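Local atomic coordinates of putative hexose oxidase (Nonomuraea sp. ATCC 39727, PDB entry 5AWV), a protein that binds FAD through two covalent links and probably oxidises a sugar of teicoplanin-like glycopeptide antibiotics. Residues K365-Q379 with N463-D477. Residues are numbered along the deposited sequence; the frame is centred on the assembly and turned at random.
Sequences KTKAGYLRKRLTDRQ and NDVSDGAYINYPDSD. With FAD (flavin-adenine dinucleotide), chain M; N1L (2-amino-2-deoxy-beta-D-glucopyranuronic acid), chain B.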
loop_
_atom_site.group_PDB
_atom_site.type_symbol
_atom_site.label_atom_id
_atom_site.label_comp_id
_atom_site.label_asym_id
_atom_site.label_seq_id
_atom_site.Cartn_x
_atom_site.Cartn_y
_atom_site.Cartn_z
ATOM N N LYS A 365 11.652 -7.308 8.621
ATOM C CA LYS A 365 10.681 -6.952 9.654
ATOM C C LYS A 365 10.755 -5.465 9.868
ATOM O O LYS A 365 11.852 -4.913 10.116
ATOM C CB LYS A 365 11.029 -7.641 10.960
ATOM C CG LYS A 365 10.270 -7.210 12.186
ATOM C CD LYS A 365 8.901 -7.719 12.129
ATOM C CE LYS A 365 8.147 -7.436 13.402
ATOM N NZ LYS A 365 6.726 -7.820 13.181
ATOM N N THR A 366 9.595 -4.796 9.795
ATOM C CA THR A 366 9.507 -3.414 10.007
ATOM C C THR A 366 8.534 -3.188 11.152
ATOM O O THR A 366 7.466 -3.828 11.214
ATOM C CB THR A 366 8.977 -2.686 8.750
ATOM O OG1 THR A 366 9.852 -2.841 7.667
ATOM C CG2 THR A 366 8.801 -1.197 9.012
ATOM N N LYS A 367 8.907 -2.354 12.082
ATOM C CA LYS A 367 8.080 -1.936 13.204
ATOM C C LYS A 367 7.880 -0.456 13.032
ATOM O O LYS A 367 8.708 0.199 12.368
ATOM C CB LYS A 367 8.716 -2.300 14.541
ATOM C CG LYS A 367 9.067 -3.764 14.631
ATOM C CD LYS A 367 9.807 -4.239 15.844
ATOM C CE LYS A 367 9.057 -3.973 17.108
ATOM N NZ LYS A 367 7.878 -4.871 17.300
ATOM N N ALA A 368 6.841 0.121 13.591
ATOM C CA ALA A 368 6.487 1.542 13.232
ATOM C C ALA A 368 5.833 2.328 14.368
ATOM O O ALA A 368 5.290 1.763 15.320
ATOM C CB ALA A 368 5.505 1.488 12.031
ATOM N N GLY A 369 5.928 3.643 14.262
ATOM C CA GLY A 369 5.316 4.605 15.185
ATOM C C GLY A 369 5.049 5.893 14.458
ATOM O O GLY A 369 5.690 6.180 13.420
ATOM N N TYR A 370 4.084 6.678 14.946
ATOM C CA TYR A 370 3.892 8.028 14.543
ATOM C C TYR A 370 4.565 8.965 15.552
ATOM O O TYR A 370 4.471 8.735 16.748
ATOM C CB TYR A 370 2.434 8.364 14.561
ATOM C CG TYR A 370 1.664 7.949 13.358
ATOM C CD1 TYR A 370 1.655 8.772 12.222
ATOM C CD2 TYR A 370 0.846 6.823 13.386
ATOM C CE1 TYR A 370 0.891 8.439 11.112
ATOM C CE2 TYR A 370 0.080 6.478 12.260
ATOM C CZ TYR A 370 0.100 7.285 11.125
ATOM O OH TYR A 370 -0.613 7.006 9.993
ATOM N N LEU A 371 5.117 10.059 15.073
ATOM C CA LEU A 371 5.570 11.180 15.895
ATOM C C LEU A 371 4.741 12.419 15.715
ATOM O O LEU A 371 4.631 12.906 14.598
ATOM C CB LEU A 371 7.038 11.506 15.559
ATOM C CG LEU A 371 8.038 10.416 16.033
ATOM C CD1 LEU A 371 9.398 10.683 15.458
ATOM C CD2 LEU A 371 8.081 10.281 17.551
ATOM N N ARG A 372 4.338 13.032 16.841
ATOM C CA ARG A 372 3.779 14.401 16.907
ATOM C C ARG A 372 4.801 15.460 17.234
ATOM O O ARG A 372 4.590 16.601 16.927
ATOM C CB ARG A 372 2.699 14.502 18.007
ATOM C CG ARG A 372 1.619 13.496 17.861
ATOM C CD ARG A 372 0.762 13.481 19.125
ATOM N NE ARG A 372 -0.069 14.703 19.096
ATOM C CZ ARG A 372 -0.672 15.241 20.149
ATOM N NH1 ARG A 372 -0.506 14.748 21.380
ATOM N NH2 ARG A 372 -1.442 16.306 19.987
ATOM N N LYS A 373 5.897 15.067 17.860
ATOM C CA LYS A 373 7.020 15.929 18.246
ATOM C C LYS A 373 8.252 15.095 17.930
ATOM O O LYS A 373 8.126 13.885 17.685
ATOM C CB LYS A 373 6.969 16.233 19.717
ATOM C CG LYS A 373 5.877 17.152 20.071
ATOM C CD LYS A 373 5.755 17.185 21.585
ATOM C CE LYS A 373 6.396 18.381 22.218
ATOM N NZ LYS A 373 5.325 19.268 22.779
ATOM N N ARG A 374 9.442 15.698 17.982
ATOM C CA ARG A 374 10.631 14.894 17.814
ATOM C C ARG A 374 10.803 13.850 18.865
ATOM O O ARG A 374 10.358 13.957 20.043
ATOM C CB ARG A 374 11.879 15.767 17.746
ATOM C CG ARG A 374 12.258 16.401 19.101
ATOM C CD ARG A 374 13.711 16.792 18.986
ATOM N NE ARG A 374 14.280 17.571 20.063
ATOM C CZ ARG A 374 14.939 17.095 21.109
ATOM N NH1 ARG A 374 15.054 15.791 21.303
ATOM N NH2 ARG A 374 15.530 17.968 21.944
ATOM N N LEU A 375 11.538 12.844 18.470
ATOM C CA LEU A 375 12.100 11.921 19.433
ATOM C C LEU A 375 12.805 12.670 20.566
ATOM O O LEU A 375 13.478 13.659 20.352
ATOM C CB LEU A 375 13.076 10.968 18.753
ATOM C CG LEU A 375 12.500 9.900 17.815
ATOM C CD1 LEU A 375 13.601 9.150 17.032
ATOM C CD2 LEU A 375 11.619 8.847 18.529
ATOM N N THR A 376 12.639 12.210 21.789
ATOM C CA THR A 376 13.193 12.889 22.951
ATOM C C THR A 376 14.671 12.574 22.978
ATOM O O THR A 376 15.212 11.704 22.219
ATOM C CB THR A 376 12.592 12.343 24.283
ATOM O OG1 THR A 376 13.053 11.009 24.482
ATOM C CG2 THR A 376 11.097 12.445 24.255
ATOM N N ASP A 377 15.366 13.290 23.850
ATOM C CA ASP A 377 16.784 13.075 23.980
ATOM C C ASP A 377 17.135 11.648 24.374
ATOM O O ASP A 377 18.081 11.111 23.855
ATOM C CB ASP A 377 17.376 14.059 24.992
ATOM C CG ASP A 377 17.219 15.525 24.565
ATOM O OD1 ASP A 377 16.989 15.809 23.347
ATOM O OD2 ASP A 377 17.276 16.393 25.476
ATOM N N ARG A 378 16.321 11.036 25.228
ATOM C CA ARG A 378 16.516 9.658 25.678
ATOM C C ARG A 378 16.224 8.657 24.597
ATOM O O ARG A 378 16.889 7.653 24.446
ATOM C CB ARG A 378 15.669 9.388 26.904
ATOM C CG ARG A 378 15.995 10.372 28.048
ATOM C CD ARG A 378 15.244 10.098 29.348
ATOM N NE ARG A 378 15.717 8.883 29.982
ATOM C CZ ARG A 378 15.301 8.415 31.153
ATOM N NH1 ARG A 378 14.403 9.087 31.896
ATOM N NH2 ARG A 378 15.797 7.266 31.594
ATOM N N GLN A 379 15.279 8.994 23.743
ATOM C CA GLN A 379 14.965 8.179 22.578
ATOM C C GLN A 379 16.040 8.254 21.549
ATOM O O GLN A 379 16.406 7.259 20.954
ATOM C CB GLN A 379 13.600 8.581 22.004
ATOM C CG GLN A 379 12.412 8.168 22.929
ATOM C CD GLN A 379 11.049 8.528 22.366
ATOM O OE1 GLN A 379 10.172 7.686 22.278
ATOM N NE2 GLN A 379 10.870 9.743 22.002
ATOM N N ASN A 463 0.861 9.685 23.220
ATOM C CA ASN A 463 1.112 10.652 24.309
ATOM C C ASN A 463 1.500 11.972 23.724
ATOM O O ASN A 463 1.069 12.258 22.628
ATOM C CB ASN A 463 2.096 10.070 25.343
ATOM C CG ASN A 463 3.472 9.791 24.787
ATOM O OD1 ASN A 463 3.838 10.179 23.670
ATOM N ND2 ASN A 463 4.275 9.067 25.593
ATOM N N ASP A 464 2.255 12.824 24.419
ATOM C CA ASP A 464 2.652 14.107 23.841
ATOM C C ASP A 464 3.523 13.929 22.651
ATOM O O ASP A 464 3.538 14.813 21.826
ATOM C CB ASP A 464 3.456 14.983 24.872
ATOM C CG ASP A 464 3.323 16.479 24.622
ATOM O OD1 ASP A 464 2.158 16.994 24.392
ATOM O OD2 ASP A 464 4.391 17.199 24.767
ATOM N N VAL A 465 4.339 12.866 22.629
ATOM C CA VAL A 465 5.331 12.708 21.610
ATOM C C VAL A 465 4.895 11.735 20.559
ATOM O O VAL A 465 5.063 12.015 19.360
ATOM C CB VAL A 465 6.722 12.266 22.176
ATOM C CG1 VAL A 465 7.693 11.997 21.041
ATOM C CG2 VAL A 465 7.285 13.384 23.041
ATOM N N SER A 466 4.426 10.593 20.981
ATOM C CA SER A 466 4.011 9.533 19.997
ATOM C C SER A 466 2.491 9.499 19.743
ATOM O O SER A 466 1.698 10.016 20.561
ATOM C CB SER A 466 4.465 8.182 20.487
ATOM O OG SER A 466 5.877 8.059 20.298
ATOM N N ASP A 467 2.103 8.847 18.613
ATOM C CA ASP A 467 0.700 8.701 18.297
ATOM C C ASP A 467 0.261 7.372 17.713
ATOM O O ASP A 467 -0.572 7.332 16.838
ATOM C CB ASP A 467 0.217 9.899 17.444
ATOM C CG ASP A 467 -1.207 10.279 17.751
ATOM O OD1 ASP A 467 -1.679 9.980 18.893
ATOM O OD2 ASP A 467 -1.917 10.796 16.863
ATOM N N GLY A 468 0.757 6.290 18.299
ATOM C CA GLY A 468 0.467 4.959 17.868
ATOM C C GLY A 468 1.142 4.556 16.562
ATOM O O GLY A 468 2.245 4.998 16.320
ATOM N N ALA A 469 0.445 3.778 15.729
ATOM C CA ALA A 469 0.983 3.147 14.570
ATOM C C ALA A 469 0.012 3.131 13.410
ATOM O O ALA A 469 -1.131 3.447 13.592
ATOM C CB ALA A 469 1.501 1.749 14.913
ATOM N N TYR A 470 0.570 2.878 12.224
ATOM C CA TYR A 470 -0.057 3.008 10.953
ATOM C C TYR A 470 -0.390 1.561 10.468
ATOM O O TYR A 470 0.511 0.720 10.325
ATOM C CB TYR A 470 0.885 3.665 10.009
ATOM C CG TYR A 470 0.478 3.693 8.547
ATOM C CD1 TYR A 470 -0.819 4.026 8.157
ATOM C CD2 TYR A 470 1.408 3.445 7.550
ATOM C CE1 TYR A 470 -1.169 4.073 6.814
ATOM C CE2 TYR A 470 1.085 3.537 6.202
ATOM C CZ TYR A 470 -0.195 3.880 5.814
ATOM O OH TYR A 470 -0.482 3.932 4.457
ATOM N N ILE A 471 -1.667 1.278 10.235
ATOM C CA ILE A 471 -2.141 -0.114 9.875
ATOM C C ILE A 471 -1.627 -0.656 8.564
ATOM O O ILE A 471 -1.564 -1.824 8.432
ATOM C CB ILE A 471 -3.722 -0.208 9.943
ATOM C CG1 ILE A 471 -4.237 -1.647 9.944
ATOM C CG2 ILE A 471 -4.353 0.510 8.804
ATOM C CD1 ILE A 471 -3.870 -2.441 11.199
ATOM N N ASN A 472 -1.151 0.207 7.654
ATOM C CA ASN A 472 -0.449 -0.314 6.461
ATOM C C ASN A 472 0.955 -0.783 6.673
ATOM O O ASN A 472 1.544 -1.433 5.765
ATOM C CB ASN A 472 -0.514 0.679 5.280
ATOM C CG ASN A 472 -1.608 0.379 4.283
ATOM O OD1 ASN A 472 -2.062 -0.750 4.144
ATOM N ND2 ASN A 472 -2.021 1.405 3.565
ATOM N N TYR A 473 1.470 -0.485 7.870
ATOM C CA TYR A 473 2.697 -1.121 8.387
ATOM C C TYR A 473 2.425 -2.065 9.554
ATOM O O TYR A 473 2.926 -1.884 10.697
ATOM C CB TYR A 473 3.633 -0.022 8.875
ATOM C CG TYR A 473 4.108 0.984 7.909
ATOM C CD1 TYR A 473 4.075 0.804 6.522
ATOM C CD2 TYR A 473 4.538 2.251 8.420
ATOM C CE1 TYR A 473 4.501 1.813 5.657
ATOM C CE2 TYR A 473 5.013 3.269 7.557
ATOM C CZ TYR A 473 5.015 3.053 6.178
ATOM O OH TYR A 473 5.507 4.132 5.336
ATOM N N PRO A 474 1.579 -3.050 9.306
ATOM C CA PRO A 474 1.174 -3.919 10.416
ATOM C C PRO A 474 2.365 -4.673 11.055
ATOM O O PRO A 474 3.278 -5.101 10.375
ATOM C CB PRO A 474 0.231 -4.889 9.794
ATOM C CG PRO A 474 0.739 -4.989 8.377
ATOM C CD PRO A 474 1.180 -3.599 8.013
ATOM N N ASP A 475 2.267 -4.827 12.339
ATOM C CA ASP A 475 3.296 -5.498 13.177
ATOM C C ASP A 475 2.580 -6.303 14.310
ATOM O O ASP A 475 2.105 -5.709 15.269
ATOM C CB ASP A 475 4.138 -4.440 13.796
ATOM C CG ASP A 475 5.211 -5.008 14.771
ATOM O OD1 ASP A 475 5.442 -6.251 14.816
ATOM O OD2 ASP A 475 5.839 -4.143 15.433
ATOM N N SER A 476 2.501 -7.637 14.136
ATOM C CA SER A 476 1.947 -8.580 15.110
ATOM C C SER A 476 2.552 -8.511 16.492
ATOM O O SER A 476 1.877 -8.887 17.430
ATOM C CB SER A 476 2.144 -10.020 14.602
ATOM O OG SER A 476 1.186 -10.061 13.567
ATOM N N ASP A 477 3.763 -7.914 16.627
ATOM C CA ASP A 477 4.398 -7.762 17.896
ATOM C C ASP A 477 3.605 -6.837 18.769
ATOM O O ASP A 477 3.710 -6.919 20.036
ATOM C CB ASP A 477 5.835 -7.211 17.811
ATOM C CG ASP A 477 6.793 -8.081 17.044
ATOM O OD1 ASP A 477 6.522 -9.219 16.613
ATOM O OD2 ASP A 477 7.896 -7.590 16.851
HETATM P PA FAD M . -1.549 -7.484 -0.048
HETATM O O1A FAD M . -0.451 -8.243 0.667
HETATM O O2A FAD M . -2.093 -7.961 -1.314
HETATM O O5B FAD M . -2.743 -7.187 0.946
HETATM C C5B FAD M . -2.557 -6.614 2.285
HETATM C C4B FAD M . -3.753 -6.908 3.136
HETATM O O4B FAD M . -4.966 -6.341 2.627
HETATM C C3B FAD M . -4.073 -8.394 3.366
HETATM O O3B FAD M . -4.718 -8.673 4.633
HETATM C C2B FAD M . -4.998 -8.617 2.210
HETATM O O2B FAD M . -5.753 -9.765 2.412
HETATM C C1B FAD M . -5.803 -7.361 2.158
HETATM N N9A FAD M . -6.318 -7.117 0.832
HETATM C C8A FAD M . -5.683 -7.039 -0.345
HETATM N N7A FAD M . -6.522 -6.709 -1.352
HETATM C C5A FAD M . -7.727 -6.547 -0.822
HETATM C C6A FAD M . -9.079 -6.266 -1.350
HETATM N N6A FAD M . -9.214 -6.084 -2.660
HETATM N N1A FAD M . -10.095 -6.177 -0.441
HETATM C C2A FAD M . -9.897 -6.400 0.891
HETATM N N3A FAD M . -8.692 -6.707 1.447
HETATM C C4A FAD M . -7.624 -6.832 0.610
HETATM N N1 FAD M . 2.611 2.234 2.402
HETATM C C2 FAD M . 2.481 3.594 2.356
HETATM O O2 FAD M . 1.432 4.119 2.793
HETATM N N3 FAD M . 3.425 4.391 1.832
HETATM C C4 FAD M . 4.506 3.896 1.195
HETATM O O4 FAD M . 5.357 4.649 0.670
HETATM C C4X FAD M . 4.700 2.440 1.167
HETATM N N5 FAD M . 5.778 1.847 0.544
HETATM C C5X FAD M . 5.910 0.489 0.431
HETATM C C6 FAD M . 7.008 -0.029 -0.288
HETATM C C7 FAD M . 7.120 -1.445 -0.266
HETATM C C7M FAD M . 8.323 -2.094 -0.996
HETATM C C8 FAD M . 6.098 -2.356 0.387
HETATM C C8M FAD M . 6.104 -3.849 0.156
HETATM C C9 FAD M . 4.992 -1.756 1.028
HETATM C C9A FAD M . 4.881 -0.398 1.097
HETATM N N10 FAD M . 3.801 0.248 1.756
HETATM C C10 FAD M . 3.657 1.626 1.786
HETATM C "C1'" FAD M . 2.763 -0.558 2.480
HETATM C "C2'" FAD M . 1.555 -0.823 1.664
HETATM O "O2'" FAD M . 0.777 0.358 1.712
HETATM C "C3'" FAD M . 0.854 -1.908 2.392
HETATM O "O3'" FAD M . 1.780 -2.995 2.440
HETATM C "C4'" FAD M . -0.439 -2.319 1.635
HETATM O "O4'" FAD M . -1.285 -2.971 2.586
HETATM C "C5'" FAD M . -0.072 -3.293 0.545
HETATM O "O5'" FAD M . -1.226 -3.599 -0.261
HETATM P P FAD M . -1.149 -4.799 -1.271
HETATM O O1P FAD M . -2.376 -4.875 -2.040
HETATM O O2P FAD M . 0.105 -4.789 -2.101
HETATM O O3P FAD M . -0.900 -5.996 -0.237
HETATM C C1 N1L B . 10.182 0.064 1.720
HETATM C C2 N1L B . 10.670 -0.612 3.102
HETATM C C3 N1L B . 9.526 -0.793 4.118
HETATM C C4 N1L B . 8.893 0.566 4.328
HETATM C C5 N1L B . 8.221 1.022 3.004
HETATM C C6 N1L B . 7.424 2.344 3.153
HETATM N N2 N1L B . 11.317 -1.910 2.921
HETATM O O3 N1L B . 10.043 -1.271 5.450
HETATM O O4 N1L B . 7.913 0.544 5.486
HETATM O O5 N1L B . 9.272 1.256 1.985
HETATM O O6B N1L B . 8.183 3.527 2.929
HETATM O O6A N1L B . 6.982 2.511 4.440
HETATM O O HOH W 1 5.952 -5.925 10.719
HETATM O O HOH W 2 5.116 -1.678 14.991
HETATM O O HOH W 3 6.548 7.119 17.889
#
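D475 OD1 is gripped from opposite faces of its carboxylate plane, by K365 NZ at 2.6 Å and by D477 N at 3.0 Å, the second bond closing an Asx turn. The other oxygen, OD2, offers its syn lone pair to K367 NZ at 2.9 Å. K367 bends at chi3 and chi4 (59° and 73°), which curls its amine back between two acids, where it also meets D477 OD2 at 2.8 Å. Aspartate suits both places: R446 also reaches D477, so the two short, buried acids are met by three long basic side chains.

Farther along, the backbones pair directly. Y370 N donates to G468 O at 2.8 Å, D467 N to Y370 O, and R372 N to V465 O; G468 has a positive phi (73°), easy for a residue without a side chain. Y370 sets its ring edge against the backbone of G468 and A469, while its hydroxyl, bonded to K425, lies near Y470 CD1. R372 NH1 meets N463 O at 3.2 Å, within the guanidinium plane, and D421 takes NH2.

Y470 OH donates to FAD O2 at 2.5 Å, and Y470 sets CD2 over the centre of one face of the Y473 ring. Y470 and N472 bind FAD; Y473 and T366, one from each segment, line the aminoglucuronic acid pocket. Strand 363-371, at one edge of the seven-stranded antiparallel sheet, bonds to strand 424-432 and packs K365 and K367 on helix 438-452, while A469 touches helix 490-495.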